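Local coordinates for protein acyl-CoA hydrolase (Bacillus cereus, PDB 1Y7U) that probably hydrolyses the thioester of long-chain fatty acyl-CoA, binding coenzyme A in clefts between subunits of a hexamer of hotdog-fold chains, at residues A[33-38]-A[76-81]; A[65-70]-A[118-123]; A[89-94]-A[135-140]. One frame throughout, in Å; residues are numbered along the deposited sequence. Where two conformers were deposited one is given.

Interaction 1. Residues A[33-38]-A[76-81]; sequences DHNTLF and VRSSDC. With COA (coenzyme A), chain J; SO4 (sulfate ion), chain E.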
loop_
_atom_site.group_PDB
_atom_site.type_symbol
_atom_site.label_atom_id
_atom_site.label_comp_id
_atom_site.label_asym_id
_atom_site.label_seq_id
_atom_site.Cartn_x
_atom_site.Cartn_y
_atom_site.Cartn_z
ATOM N N ASP A 33 -3.637 -18.636 0.085
ATOM C CA ASP A 33 -3.089 -19.825 -0.547
ATOM C C ASP A 33 -4.058 -20.639 -1.416
ATOM O O ASP A 33 -3.633 -21.355 -2.319
ATOM C CB ASP A 33 -2.524 -20.712 0.557
ATOM C CG ASP A 33 -2.833 -20.170 1.957
ATOM O OD1 ASP A 33 -2.060 -19.337 2.469
ATOM O OD2 ASP A 33 -3.860 -20.569 2.544
ATOM N N HIS A 34 -5.354 -20.529 -1.140
ATOM C CA HIS A 34 -6.371 -21.270 -1.876
ATOM C C HIS A 34 -7.040 -20.422 -2.938
ATOM O O HIS A 34 -8.108 -20.775 -3.438
ATOM C CB HIS A 34 -7.446 -21.802 -0.943
ATOM C CG HIS A 34 -7.007 -22.983 -0.146
ATOM N ND1 HIS A 34 -6.684 -22.902 1.190
ATOM C CD2 HIS A 34 -6.796 -24.269 -0.509
ATOM C CE1 HIS A 34 -6.294 -24.088 1.617
ATOM N NE2 HIS A 34 -6.353 -24.935 0.605
ATOM N N ASN A 35 -6.406 -19.310 -3.293
ATOM C CA ASN A 35 -6.965 -18.405 -4.287
ATOM C C ASN A 35 -8.358 -17.938 -3.884
ATOM O O ASN A 35 -9.334 -18.133 -4.602
ATOM C CB ASN A 35 -7.018 -19.063 -5.669
ATOM C CG ASN A 35 -7.673 -18.172 -6.713
ATOM O OD1 ASN A 35 -7.317 -17.000 -6.862
ATOM N ND2 ASN A 35 -8.635 -18.725 -7.442
ATOM N N THR A 36 -8.442 -17.348 -2.705
ATOM C CA THR A 36 -9.687 -16.797 -2.209
ATOM C C THR A 36 -9.247 -15.657 -1.303
ATOM O O THR A 36 -8.174 -15.717 -0.698
ATOM C CB THR A 36 -10.524 -17.827 -1.416
ATOM O OG1 THR A 36 -11.752 -17.217 -0.993
ATOM C CG2 THR A 36 -9.769 -18.310 -0.198
ATOM N N LEU A 37 -10.056 -14.609 -1.241
ATOM C CA LEU A 37 -9.736 -13.453 -0.424
ATOM C C LEU A 37 -9.607 -13.799 1.045
ATOM O O LEU A 37 -10.208 -14.764 1.523
ATOM C CB LEU A 37 -10.826 -12.398 -0.560
ATOM C CG LEU A 37 -10.943 -11.520 -1.802
ATOM C CD1 LEU A 37 -12.232 -10.722 -1.686
ATOM C CD2 LEU A 37 -9.739 -10.583 -1.913
ATOM N N PHE A 38 -8.804 -13.012 1.754
ATOM C CA PHE A 38 -8.671 -13.187 3.183
ATOM C C PHE A 38 -9.981 -12.586 3.689
ATOM O O PHE A 38 -10.482 -11.619 3.115
ATOM C CB PHE A 38 -7.509 -12.372 3.729
ATOM C CG PHE A 38 -6.167 -12.932 3.399
ATOM C CD1 PHE A 38 -5.396 -12.384 2.378
ATOM C CD2 PHE A 38 -5.650 -13.997 4.127
ATOM C CE1 PHE A 38 -4.132 -12.887 2.091
ATOM C CE2 PHE A 38 -4.386 -14.504 3.842
ATOM C CZ PHE A 38 -3.626 -13.945 2.823
ATOM N N VAL A 76 -14.347 -15.822 -2.912
ATOM C CA VAL A 76 -14.197 -14.795 -3.928
ATOM C C VAL A 76 -12.786 -15.024 -4.442
ATOM O O VAL A 76 -11.814 -14.802 -3.722
ATOM C CB VAL A 76 -14.296 -13.412 -3.326
ATOM C CG1 VAL A 76 -14.134 -12.360 -4.417
ATOM C CG2 VAL A 76 -15.624 -13.269 -2.610
ATOM N N ARG A 77 -12.676 -15.480 -5.682
ATOM C CA ARG A 77 -11.376 -15.788 -6.268
ATOM C C ARG A 77 -10.835 -14.712 -7.203
ATOM O O ARG A 77 -11.464 -13.679 -7.398
ATOM C CB ARG A 77 -11.467 -17.132 -6.994
ATOM C CG ARG A 77 -11.971 -18.229 -6.081
ATOM C CD ARG A 77 -12.337 -19.504 -6.820
ATOM N NE ARG A 77 -12.878 -20.524 -5.920
ATOM C CZ ARG A 77 -12.209 -21.060 -4.899
ATOM N NH1 ARG A 77 -10.963 -20.684 -4.631
ATOM N NH2 ARG A 77 -12.791 -21.974 -4.137
ATOM N N SER A 78 -9.657 -14.966 -7.763
ATOM C CA SER A 78 -9.008 -14.032 -8.674
ATOM C C SER A 78 -9.811 -13.875 -9.961
ATOM O O SER A 78 -9.767 -12.839 -10.609
ATOM C CB SER A 78 -7.611 -14.534 -9.016
ATOM O OG SER A 78 -7.693 -15.768 -9.708
ATOM N N SER A 79 -10.532 -14.922 -10.335
ATOM C CA SER A 79 -11.353 -14.905 -11.540
ATOM C C SER A 79 -12.601 -14.085 -11.294
ATOM O O SER A 79 -13.401 -13.859 -12.200
ATOM C CB SER A 79 -11.754 -16.330 -11.921
ATOM O OG SER A 79 -12.206 -17.051 -10.783
ATOM N N ASP A 80 -12.767 -13.648 -10.049
ATOM C CA ASP A 80 -13.932 -12.867 -9.680
ATOM C C ASP A 80 -13.728 -11.375 -9.684
ATOM O O ASP A 80 -12.660 -10.849 -9.986
ATOM C CB ASP A 80 -14.445 -13.263 -8.300
ATOM C CG ASP A 80 -15.169 -14.569 -8.306
ATOM O OD1 ASP A 80 -15.968 -14.799 -9.242
ATOM O OD2 ASP A 80 -14.948 -15.357 -7.359
ATOM N N CYS A 81 -14.793 -10.706 -9.288
ATOM C CA CYS A 81 -14.855 -9.270 -9.230
ATOM C C CYS A 81 -15.772 -8.999 -8.033
ATOM O O CYS A 81 -16.823 -9.616 -7.911
ATOM C CB CYS A 81 -15.469 -8.812 -10.545
ATOM S SG CYS A 81 -15.800 -7.108 -10.675
HETATM N N1A COA J . -19.034 -20.836 10.005
HETATM C C2A COA J . -18.275 -21.638 10.720
HETATM N N3A COA J . -18.049 -22.837 10.238
HETATM C C4A COA J . -18.562 -23.238 9.127
HETATM C C5A COA J . -19.286 -22.438 8.418
HETATM C C6A COA J . -19.530 -21.231 8.859
HETATM N N6A COA J . -20.249 -20.394 8.195
HETATM N N7A COA J . -19.634 -23.044 7.367
HETATM C C8A COA J . -19.091 -24.208 7.415
HETATM N N9A COA J . -18.419 -24.370 8.517
HETATM C C1B COA J . -17.728 -25.552 9.042
HETATM C C2B COA J . -18.607 -26.681 9.314
HETATM O O2B COA J . -18.969 -26.571 10.619
HETATM C C3B COA J . -17.682 -27.801 9.285
HETATM O O3B COA J . -17.031 -27.800 10.492
HETATM P P3B COA J . -16.539 -29.072 11.173
HETATM O O7A COA J . -15.595 -28.828 12.132
HETATM O O8A COA J . -16.071 -29.974 10.240
HETATM O O9A COA J . -17.522 -29.632 11.960
HETATM C C4B COA J . -16.863 -27.452 8.119
HETATM O O4B COA J . -16.852 -26.103 8.147
HETATM C C5B COA J . -17.711 -27.574 6.907
HETATM O O5B COA J . -17.858 -28.817 6.379
HETATM P P1A COA J . -18.469 -28.778 5.044
HETATM O O1A COA J . -19.857 -28.666 5.201
HETATM O O2A COA J . -17.980 -29.913 4.371
HETATM O O3A COA J . -17.986 -27.487 4.411
HETATM P P2A COA J . -18.802 -26.731 3.354
HETATM O O4A COA J . -20.166 -26.409 3.659
HETATM O O5A COA J . -18.433 -26.922 1.992
HETATM O O6A COA J . -18.367 -25.342 3.700
HETATM C CBP COA J . -16.599 -23.699 3.568
HETATM C CCP COA J . -17.018 -25.124 3.746
HETATM C CDP COA J . -16.567 -22.998 4.863
HETATM C CEP COA J . -15.230 -23.900 3.117
HETATM C CAP COA J . -17.306 -22.837 2.556
HETATM O OAP COA J . -18.304 -22.177 3.209
HETATM C C9P COA J . -16.472 -21.780 1.959
HETATM O O9P COA J . -15.460 -22.052 1.093
HETATM N N8P COA J . -16.727 -20.592 2.316
HETATM C C7P COA J . -15.945 -19.532 1.863
HETATM C C6P COA J . -14.808 -19.129 2.745
HETATM C C5P COA J . -13.871 -18.285 2.004
HETATM O O5P COA J . -13.056 -18.752 1.331
HETATM N N4P COA J . -14.005 -17.041 2.066
HETATM C C3P COA J . -13.057 -16.143 2.558
HETATM C C2P COA J . -13.523 -14.805 2.101
HETATM S S1P COA J . -14.406 -14.893 0.583
HETATM S S SO4 E . -16.491 -22.559 -5.845
HETATM O O1 SO4 E . -15.725 -21.482 -6.559
HETATM O O2 SO4 E . -17.168 -23.436 -6.853
HETATM O O3 SO4 E . -15.522 -23.338 -5.002
HETATM O O4 SO4 E . -17.566 -21.995 -4.960
#

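Interaction 2. Residues A[65-70]-A[118-123]; sequences ASMDWV and SFVTFV. With COA (coenzyme A), chain F.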
loop_
_atom_site.group_PDB
_atom_site.type_symbol
_atom_site.label_atom_id
_atom_site.label_comp_id
_atom_site.label_asym_id
_atom_site.label_seq_id
_atom_site.Cartn_x
_atom_site.Cartn_y
_atom_site.Cartn_z
ATOM N N ALA A 65 -18.961 1.501 15.746
ATOM C CA ALA A 65 -19.246 0.913 17.053
ATOM C C ALA A 65 -19.230 -0.606 17.068
ATOM O O ALA A 65 -18.773 -1.217 18.033
ATOM C CB ALA A 65 -20.592 1.413 17.564
ATOM N N SER A 66 -19.731 -1.229 16.012
ATOM C CA SER A 66 -19.740 -2.676 16.003
ATOM C C SER A 66 -19.905 -3.292 14.627
ATOM O O SER A 66 -20.312 -2.630 13.670
ATOM C CB SER A 66 -20.857 -3.194 16.915
ATOM O OG SER A 66 -22.141 -2.879 16.390
HETATM N N MSE A 67 -19.584 -4.574 14.551
HETATM C CA MSE A 67 -19.717 -5.349 13.330
HETATM C C MSE A 67 -20.598 -6.534 13.702
HETATM O O MSE A 67 -20.346 -7.206 14.708
HETATM C CB MSE A 67 -18.352 -5.868 12.873
HETATM C CG MSE A 67 -17.865 -5.318 11.546
HETATM SE SE MSE A 67 -18.792 -5.974 9.980
HETATM C CE MSE A 67 -17.638 -5.213 8.632
ATOM N N ASP A 68 -21.632 -6.797 12.912
ATOM C CA ASP A 68 -22.492 -7.943 13.195
ATOM C C ASP A 68 -21.735 -9.183 12.708
ATOM O O ASP A 68 -20.842 -9.067 11.874
ATOM C CB ASP A 68 -23.809 -7.812 12.437
ATOM C CG ASP A 68 -24.961 -8.453 13.168
ATOM O OD1 ASP A 68 -25.656 -7.737 13.915
ATOM O OD2 ASP A 68 -25.164 -9.672 13.007
ATOM N N TRP A 69 -22.071 -10.370 13.195
ATOM C CA TRP A 69 -21.328 -11.524 12.720
ATOM C C TRP A 69 -21.410 -11.629 11.202
ATOM O O TRP A 69 -22.380 -11.190 10.591
ATOM C CB TRP A 69 -21.816 -12.806 13.384
ATOM C CG TRP A 69 -23.259 -13.058 13.248
ATOM C CD1 TRP A 69 -23.954 -13.251 12.088
ATOM C CD2 TRP A 69 -24.198 -13.220 14.313
ATOM N NE1 TRP A 69 -25.273 -13.532 12.366
ATOM C CE2 TRP A 69 -25.450 -13.518 13.727
ATOM C CE3 TRP A 69 -24.107 -13.147 15.711
ATOM C CZ2 TRP A 69 -26.599 -13.747 14.487
ATOM C CZ3 TRP A 69 -25.250 -13.376 16.468
ATOM C CH2 TRP A 69 -26.481 -13.672 15.852
ATOM N N VAL A 70 -20.375 -12.197 10.594
ATOM C CA VAL A 70 -20.326 -12.323 9.147
ATOM C C VAL A 70 -20.004 -13.739 8.699
ATOM O O VAL A 70 -19.025 -14.327 9.157
ATOM C CB VAL A 70 -19.247 -11.391 8.536
ATOM C CG1 VAL A 70 -19.169 -11.614 7.058
ATOM C CG2 VAL A 70 -19.558 -9.950 8.814
ATOM N N SER A 118 -23.933 -8.037 6.064
ATOM C CA SER A 118 -23.803 -7.747 7.480
ATOM C C SER A 118 -24.330 -6.357 7.793
ATOM O O SER A 118 -24.758 -5.625 6.903
ATOM C CB SER A 118 -22.336 -7.858 7.907
ATOM O OG SER A 118 -22.217 -7.848 9.320
ATOM N N PHE A 119 -24.321 -6.011 9.070
ATOM C CA PHE A 119 -24.767 -4.703 9.502
ATOM C C PHE A 119 -23.636 -4.128 10.313
ATOM O O PHE A 119 -23.072 -4.806 11.169
ATOM C CB PHE A 119 -26.015 -4.803 10.374
ATOM C CG PHE A 119 -27.205 -5.364 9.662
ATOM C CD1 PHE A 119 -27.306 -6.733 9.425
ATOM C CD2 PHE A 119 -28.228 -4.527 9.221
ATOM C CE1 PHE A 119 -28.417 -7.263 8.754
ATOM C CE2 PHE A 119 -29.331 -5.042 8.556
ATOM C CZ PHE A 119 -29.430 -6.408 8.321
ATOM N N VAL A 120 -23.280 -2.886 10.026
ATOM C CA VAL A 120 -22.209 -2.249 10.762
ATOM C C VAL A 120 -22.862 -1.085 11.481
ATOM O O VAL A 120 -23.641 -0.341 10.888
ATOM C CB VAL A 120 -21.105 -1.736 9.823
ATOM C CG1 VAL A 120 -19.861 -1.388 10.636
ATOM C CG2 VAL A 120 -20.780 -2.784 8.772
ATOM N N THR A 121 -22.570 -0.939 12.765
ATOM C CA THR A 121 -23.163 0.136 13.535
ATOM C C THR A 121 -22.184 1.289 13.692
ATOM O O THR A 121 -21.033 1.081 14.081
ATOM C CB THR A 121 -23.586 -0.368 14.937
ATOM O OG1 THR A 121 -24.467 -1.487 14.794
ATOM C CG2 THR A 121 -24.297 0.733 15.712
ATOM N N PHE A 122 -22.647 2.499 13.384
ATOM C CA PHE A 122 -21.824 3.698 13.509
ATOM C C PHE A 122 -22.464 4.708 14.462
ATOM O O PHE A 122 -23.687 4.772 14.582
ATOM C CB PHE A 122 -21.620 4.364 12.141
ATOM C CG PHE A 122 -20.657 3.637 11.237
ATOM C CD1 PHE A 122 -21.091 2.587 10.434
ATOM C CD2 PHE A 122 -19.312 3.991 11.208
ATOM C CE1 PHE A 122 -20.199 1.899 9.617
ATOM C CE2 PHE A 122 -18.415 3.314 10.398
ATOM C CZ PHE A 122 -18.858 2.264 9.600
ATOM N N VAL A 123 -21.635 5.490 15.145
ATOM C CA VAL A 123 -22.124 6.512 16.066
ATOM C C VAL A 123 -21.565 7.865 15.651
ATOM O O VAL A 123 -20.348 8.038 15.543
ATOM C CB VAL A 123 -21.678 6.249 17.521
ATOM C CG1 VAL A 123 -22.060 7.437 18.404
ATOM C CG2 VAL A 123 -22.317 4.978 18.040
HETATM N N1A COA F . -22.847 -1.802 19.418
HETATM C C2A COA F . -23.832 -1.118 18.794
HETATM N N3A COA F . -24.153 0.139 19.201
HETATM C C4A COA F . -23.507 0.698 20.203
HETATM C C5A COA F . -22.494 0.041 20.806
HETATM C C6A COA F . -22.140 -1.235 20.420
HETATM N N6A COA F . -20.981 -1.800 20.753
HETATM N N7A COA F . -22.044 0.831 21.744
HETATM C C8A COA F . -22.708 1.959 21.724
HETATM N N9A COA F . -23.640 1.893 20.793
HETATM C C1B COA F . -24.516 3.013 20.431
HETATM C C2B COA F . -25.923 2.933 20.963
HETATM O O2B COA F . -26.711 2.380 19.946
HETATM C C3B COA F . -26.344 4.360 21.234
HETATM O O3B COA F . -27.270 4.591 20.252
HETATM P P3B COA F . -28.473 5.517 20.212
HETATM O O7A COA F . -28.802 5.619 18.870
HETATM O O8A COA F . -28.385 6.819 20.701
HETATM O O9A COA F . -29.567 4.909 20.792
HETATM C C4B COA F . -25.086 5.114 20.914
HETATM O O4B COA F . -24.075 4.178 21.043
HETATM C C5B COA F . -24.759 6.233 21.847
HETATM O O5B COA F . -23.889 5.757 22.837
HETATM P P1A COA F . -23.638 6.482 24.233
HETATM O O1A COA F . -24.050 5.651 25.367
HETATM O O2A COA F . -24.375 7.740 24.313
HETATM O O3A COA F . -22.077 6.689 24.415
HETATM P P2A COA F . -20.880 5.675 24.177
HETATM O O4A COA F . -21.121 4.326 24.708
HETATM O O5A COA F . -19.748 6.271 24.840
HETATM O O6A COA F . -20.610 5.619 22.617
HETATM C CBP COA F . -18.723 4.193 21.941
HETATM C CCP COA F . -19.363 5.575 21.959
HETATM C CDP COA F . -19.086 3.352 23.138
HETATM C CEP COA F . -19.172 3.445 20.714
HETATM C CAP COA F . -17.221 4.348 22.185
HETATM O OAP COA F . -16.854 3.818 23.435
HETATM C C9P COA F . -16.166 4.417 21.133
HETATM O O9P COA F . -15.655 5.648 20.781
HETATM N N8P COA F . -15.754 3.325 20.574
HETATM C C7P COA F . -15.362 3.282 19.203
HETATM C C6P COA F . -14.561 4.463 18.693
HETATM C C5P COA F . -13.658 4.116 17.554
HETATM O O5P COA F . -12.630 4.790 17.337
HETATM N N4P COA F . -14.011 3.085 16.834
HETATM C C3P COA F . -13.049 2.344 16.106
HETATM C C2P COA F . -12.316 1.440 17.051
HETATM S S1P COA F . -10.645 1.949 17.259
HETATM O O HOH W 1 -23.572 -4.143 14.453
#

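Interaction 3. Residues A[89-94]-A[135-140]; sequences IWTGRT and PRVIPD. With COA (coenzyme A), chain F.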
loop_
_atom_site.group_PDB
_atom_site.type_symbol
_atom_site.label_atom_id
_atom_site.label_comp_id
_atom_site.label_asym_id
_atom_site.label_seq_id
_atom_site.Cartn_x
_atom_site.Cartn_y
_atom_site.Cartn_z
ATOM N N ILE A 89 -30.150 1.698 7.256
ATOM C CA ILE A 89 -31.542 1.254 7.248
ATOM C C ILE A 89 -32.217 1.488 8.572
ATOM O O ILE A 89 -33.417 1.721 8.614
ATOM C CB ILE A 89 -31.736 -0.234 6.972
ATOM C CG1 ILE A 89 -30.417 -0.959 7.157
ATOM C CG2 ILE A 89 -32.425 -0.435 5.627
ATOM C CD1 ILE A 89 -30.605 -2.349 7.622
ATOM N N TRP A 90 -31.464 1.409 9.658
ATOM C CA TRP A 90 -32.044 1.615 10.970
ATOM C C TRP A 90 -31.290 2.723 11.671
ATOM O O TRP A 90 -30.081 2.829 11.529
ATOM C CB TRP A 90 -31.945 0.326 11.782
ATOM C CG TRP A 90 -32.460 0.432 13.195
ATOM C CD1 TRP A 90 -33.703 0.081 13.647
ATOM C CD2 TRP A 90 -31.743 0.916 14.335
ATOM N NE1 TRP A 90 -33.797 0.314 14.997
ATOM C CE2 TRP A 90 -32.608 0.827 15.443
ATOM C CE3 TRP A 90 -30.452 1.418 14.525
ATOM C CZ2 TRP A 90 -32.227 1.221 16.724
ATOM C CZ3 TRP A 90 -30.071 1.810 15.802
ATOM C CH2 TRP A 90 -30.958 1.710 16.885
ATOM N N THR A 91 -32.000 3.559 12.417
ATOM C CA THR A 91 -31.339 4.626 13.156
ATOM C C THR A 91 -31.836 4.721 14.570
ATOM O O THR A 91 -33.007 4.481 14.848
ATOM C CB THR A 91 -31.526 6.024 12.524
ATOM O OG1 THR A 91 -32.893 6.211 12.126
ATOM C CG2 THR A 91 -30.586 6.200 11.357
ATOM N N GLY A 92 -30.916 5.059 15.462
ATOM C CA GLY A 92 -31.249 5.240 16.856
ATOM C C GLY A 92 -31.337 6.741 16.965
ATOM O O GLY A 92 -31.759 7.399 16.021
ATOM N N ARG A 93 -30.933 7.303 18.089
ATOM C CA ARG A 93 -30.986 8.743 18.228
ATOM C C ARG A 93 -29.651 9.292 17.764
ATOM O O ARG A 93 -29.561 10.303 17.059
ATOM C CB ARG A 93 -31.197 9.119 19.688
ATOM C CG ARG A 93 -31.058 10.590 19.940
ATOM C CD ARG A 93 -30.917 10.873 21.410
ATOM N NE ARG A 93 -30.446 12.237 21.616
ATOM C CZ ARG A 93 -29.253 12.546 22.112
ATOM N NH1 ARG A 93 -28.405 11.584 22.463
ATOM N NH2 ARG A 93 -28.905 13.818 22.242
ATOM N N THR A 94 -28.614 8.577 18.159
ATOM C CA THR A 94 -27.256 8.960 17.871
ATOM C C THR A 94 -26.508 7.982 16.968
ATOM O O THR A 94 -25.501 8.339 16.362
ATOM C CB THR A 94 -26.518 9.128 19.211
ATOM O OG1 THR A 94 -26.167 10.506 19.386
ATOM C CG2 THR A 94 -25.297 8.245 19.284
ATOM N N PRO A 135 -30.231 12.071 11.595
ATOM C CA PRO A 135 -31.526 12.028 10.906
ATOM C C PRO A 135 -32.192 10.661 11.046
ATOM O O PRO A 135 -31.564 9.701 11.475
ATOM C CB PRO A 135 -31.154 12.338 9.457
ATOM C CG PRO A 135 -29.979 13.237 9.602
ATOM C CD PRO A 135 -29.175 12.555 10.693
ATOM N N ARG A 136 -33.467 10.578 10.693
ATOM C CA ARG A 136 -34.184 9.316 10.775
ATOM C C ARG A 136 -34.106 8.728 9.378
ATOM O O ARG A 136 -34.003 9.471 8.409
ATOM C CB ARG A 136 -35.643 9.558 11.177
ATOM C CG ARG A 136 -36.446 8.286 11.425
ATOM C CD ARG A 136 -37.883 8.586 11.863
ATOM N NE ARG A 136 -38.689 7.369 12.005
ATOM C CZ ARG A 136 -38.473 6.412 12.907
ATOM N NH1 ARG A 136 -37.471 6.513 13.771
ATOM N NH2 ARG A 136 -39.257 5.341 12.940
ATOM N N VAL A 137 -34.127 7.405 9.265
ATOM C CA VAL A 137 -34.067 6.781 7.948
ATOM C C VAL A 137 -35.480 6.447 7.530
ATOM O O VAL A 137 -36.331 6.177 8.371
ATOM C CB VAL A 137 -33.313 5.432 7.946
ATOM C CG1 VAL A 137 -32.938 5.053 6.536
ATOM C CG2 VAL A 137 -32.108 5.500 8.805
ATOM N N ILE A 138 -35.736 6.468 6.232
ATOM C CA ILE A 138 -37.044 6.091 5.750
ATOM C C ILE A 138 -36.859 5.150 4.565
ATOM O O ILE A 138 -36.397 5.541 3.491
ATOM C CB ILE A 138 -37.945 7.329 5.390
ATOM C CG1 ILE A 138 -38.502 7.182 3.973
ATOM C CG2 ILE A 138 -37.192 8.625 5.610
ATOM C CD1 ILE A 138 -39.418 8.319 3.541
ATOM N N PRO A 139 -37.165 3.868 4.780
ATOM C CA PRO A 139 -37.080 2.769 3.814
ATOM C C PRO A 139 -38.122 2.929 2.708
ATOM O O PRO A 139 -39.299 3.088 3.002
ATOM C CB PRO A 139 -37.371 1.545 4.671
ATOM C CG PRO A 139 -36.878 1.965 6.057
ATOM C CD PRO A 139 -37.387 3.358 6.145
ATOM N N ASP A 140 -37.703 2.888 1.446
ATOM C CA ASP A 140 -38.648 3.022 0.344
ATOM C C ASP A 140 -39.028 1.661 -0.214
ATOM O O ASP A 140 -40.162 1.223 -0.079
ATOM C CB ASP A 140 -38.067 3.869 -0.793
ATOM C CG ASP A 140 -37.987 5.348 -0.452
ATOM O OD1 ASP A 140 -38.512 5.739 0.608
ATOM O OD2 ASP A 140 -37.403 6.122 -1.249
HETATM N N1A COA F . -22.847 -1.802 19.418
HETATM C C2A COA F . -23.832 -1.118 18.794
HETATM N N3A COA F . -24.153 0.139 19.201
HETATM C C4A COA F . -23.507 0.698 20.203
HETATM C C5A COA F . -22.494 0.041 20.806
HETATM C C6A COA F . -22.140 -1.235 20.420
HETATM N N6A COA F . -20.981 -1.800 20.753
HETATM N N7A COA F . -22.044 0.831 21.744
HETATM C C8A COA F . -22.708 1.959 21.724
HETATM N N9A COA F . -23.640 1.893 20.793
HETATM C C1B COA F . -24.516 3.013 20.431
HETATM C C2B COA F . -25.923 2.933 20.963
HETATM O O2B COA F . -26.711 2.380 19.946
HETATM C C3B COA F . -26.344 4.360 21.234
HETATM O O3B COA F . -27.270 4.591 20.252
HETATM P P3B COA F . -28.473 5.517 20.212
HETATM O O7A COA F . -28.802 5.619 18.870
HETATM O O8A COA F . -28.385 6.819 20.701
HETATM O O9A COA F . -29.567 4.909 20.792
HETATM C C4B COA F . -25.086 5.114 20.914
HETATM O O4B COA F . -24.075 4.178 21.043
HETATM C C5B COA F . -24.759 6.233 21.847
HETATM O O5B COA F . -23.889 5.757 22.837
HETATM P P1A COA F . -23.638 6.482 24.233
HETATM O O1A COA F . -24.050 5.651 25.367
HETATM O O2A COA F . -24.375 7.740 24.313
HETATM O O3A COA F . -22.077 6.689 24.415
HETATM P P2A COA F . -20.880 5.675 24.177
HETATM O O4A COA F . -21.121 4.326 24.708
HETATM O O5A COA F . -19.748 6.271 24.840
HETATM O O6A COA F . -20.610 5.619 22.617
HETATM C CBP COA F . -18.723 4.193 21.941
HETATM C CCP COA F . -19.363 5.575 21.959
HETATM C CDP COA F . -19.086 3.352 23.138
HETATM C CEP COA F . -19.172 3.445 20.714
HETATM C CAP COA F . -17.221 4.348 22.185
HETATM O OAP COA F . -16.854 3.818 23.435
HETATM C C9P COA F . -16.166 4.417 21.133
HETATM O O9P COA F . -15.655 5.648 20.781
HETATM N N8P COA F . -15.754 3.325 20.574
HETATM C C7P COA F . -15.362 3.282 19.203
HETATM C C6P COA F . -14.561 4.463 18.693
HETATM C C5P COA F . -13.658 4.116 17.554
HETATM O O5P COA F . -12.630 4.790 17.337
HETATM N N4P COA F . -14.011 3.085 16.834
HETATM C C3P COA F . -13.049 2.344 16.106
HETATM C C2P COA F . -12.316 1.440 17.051
HETATM S S1P COA F . -10.645 1.949 17.259
HETATM O O HOH W 2 -32.459 8.533 13.961
#

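Interaction 1. Residues A[33-38]-A[76-81]
Two loops of the hotdog fold meet here, leading into helix 39-58 and strand 81-91. Their first shell is mostly polar. Asn35 OD1 is gripped twice by Ser78: OG lies in the carbonyl plane on a lone pair, 3.1 Å from OD1, while the backbone N sits above that plane. CG of Asn35 stands anti to its own N (chi1 177°), sending the amide across the Arg77 side chain at about a right angle, ND2 against CB. Arg77 NH1 gives weak bonds to the carbonyl oxygens of His34 and Asn35, and the guanidinium edge carrying NE and NH2 holds a sulfate, probably from the crystallisation liquor. Leu37 N bonds Val76 O at 3.0 Å, nearly along the C=O axis, with Leu37 CD1 packed on Val76 CG1. Thr36 OG1 bonds O5P of a coenzyme A shared with the second subunit. Behind it, a type I turn (Asp80 N to Arg77 O) shapes the second loop, and Arg77 N reaches the anti lone pair of Asp80 OD2, 2.8 Å away.

Interaction 2. Residues A[65-70]-A[118-123]
Residues 65-67 run antiparallel to strand 118-123 at 174°, their axes 4.8 Å apart, and a classic beta bulge interrupts the ladder where Ala65 and Ser66 both face Thr121. Thr121 O therefore accepts two N-H groups, that of Ala65 at 2.7 Å and that of Ser66 on a lone pair at 3.3 Å. Thr121 N answers to Ser66 O, and Asp68 N meets Phe119 O almost along its C=O axis. Side chains sort by face. Ser66 and Thr121 share one: OG and OG1 lie 3.1 Å apart and both bind one water, and the adenine of coenzyme A rests beside them, with Thr121 CG2 against its N3A. On the other face the selenomethionine at Met67, bent at chi2 (-72°), sets SE obliquely against CG2 of Val120 at 3.9 Å. Farther along, Ser118 OG, anti to its own N, turns to Asp68 O in a weak bond and touches Val70 CG2. The carboxylate of Asp68 forms a salt bridge with Arg154 of helix 142-170. Strand 95-105 flanks 118-123, Phe122 packs on helix 39-58, and beyond 65-70 a strand of the second subunit continues the sheet.

Interaction 3. Residues A[89-94]-A[135-140]
Thr91, at the end of strand 81-91, carries the close part of this contact, residues 89-91 and 136-138 running roughly antiparallel, axes 6.1 Å apart. No bond joins backbone to backbone; the single hydrogen bond across uses a side chain: Thr91 OG1, placed between its own N and carbonyl carbon (chi1 44°), accepts a weak bond from Val137 N at 3.3 Å. Thr91 CG2 lies near Pro135 O, while Val137 CB approaches Ile89 O. The other side is looser. A water lies within bonding distance of Gly92 O, Pro135 O (also bonded by His57 NE2) and, weakly, Thr91 OG1, and the extended Arg136 only skirts the threonine before running into solvent. Beyond Gly92 the chain turns to coenzyme A, whose 3'-phosphate oxygen O7A is bonded by Thr94 N at 3.0 Å and weakly by Arg93 N. At the other end of 135-140, Asp140 is a calcium ligand seen for this protein. Trp90 and Ile89 turn from 135-140 toward helix 142-170, whereas strand 136-138 pairs in parallel with strand 12-14.

How the interactions relate
Of the three contacts only interaction 2 is buried, in the central sheet, and it relies on regular backbone bonding with apolar and ligand-facing side chains. Interaction 3, about 15 Å from it between centres, adjoins the same sheet: Phe119 packs on Ile89 and Val123 on Thr94, and both contacts touch the same coenzyme A, mainly at its adenine and its 3'-phosphate respectively. Here the strands do not pair, and one weak bond to a threonine hydroxyl spans them, with a water near the adjoining loops. Interaction 1 lies on the opposite side of the chain's centre from interaction 3, about 35 Å away between centres. Its loops are partly buried, rich in side-chain polar bonds, and meet the pantetheine arm of a different coenzyme A.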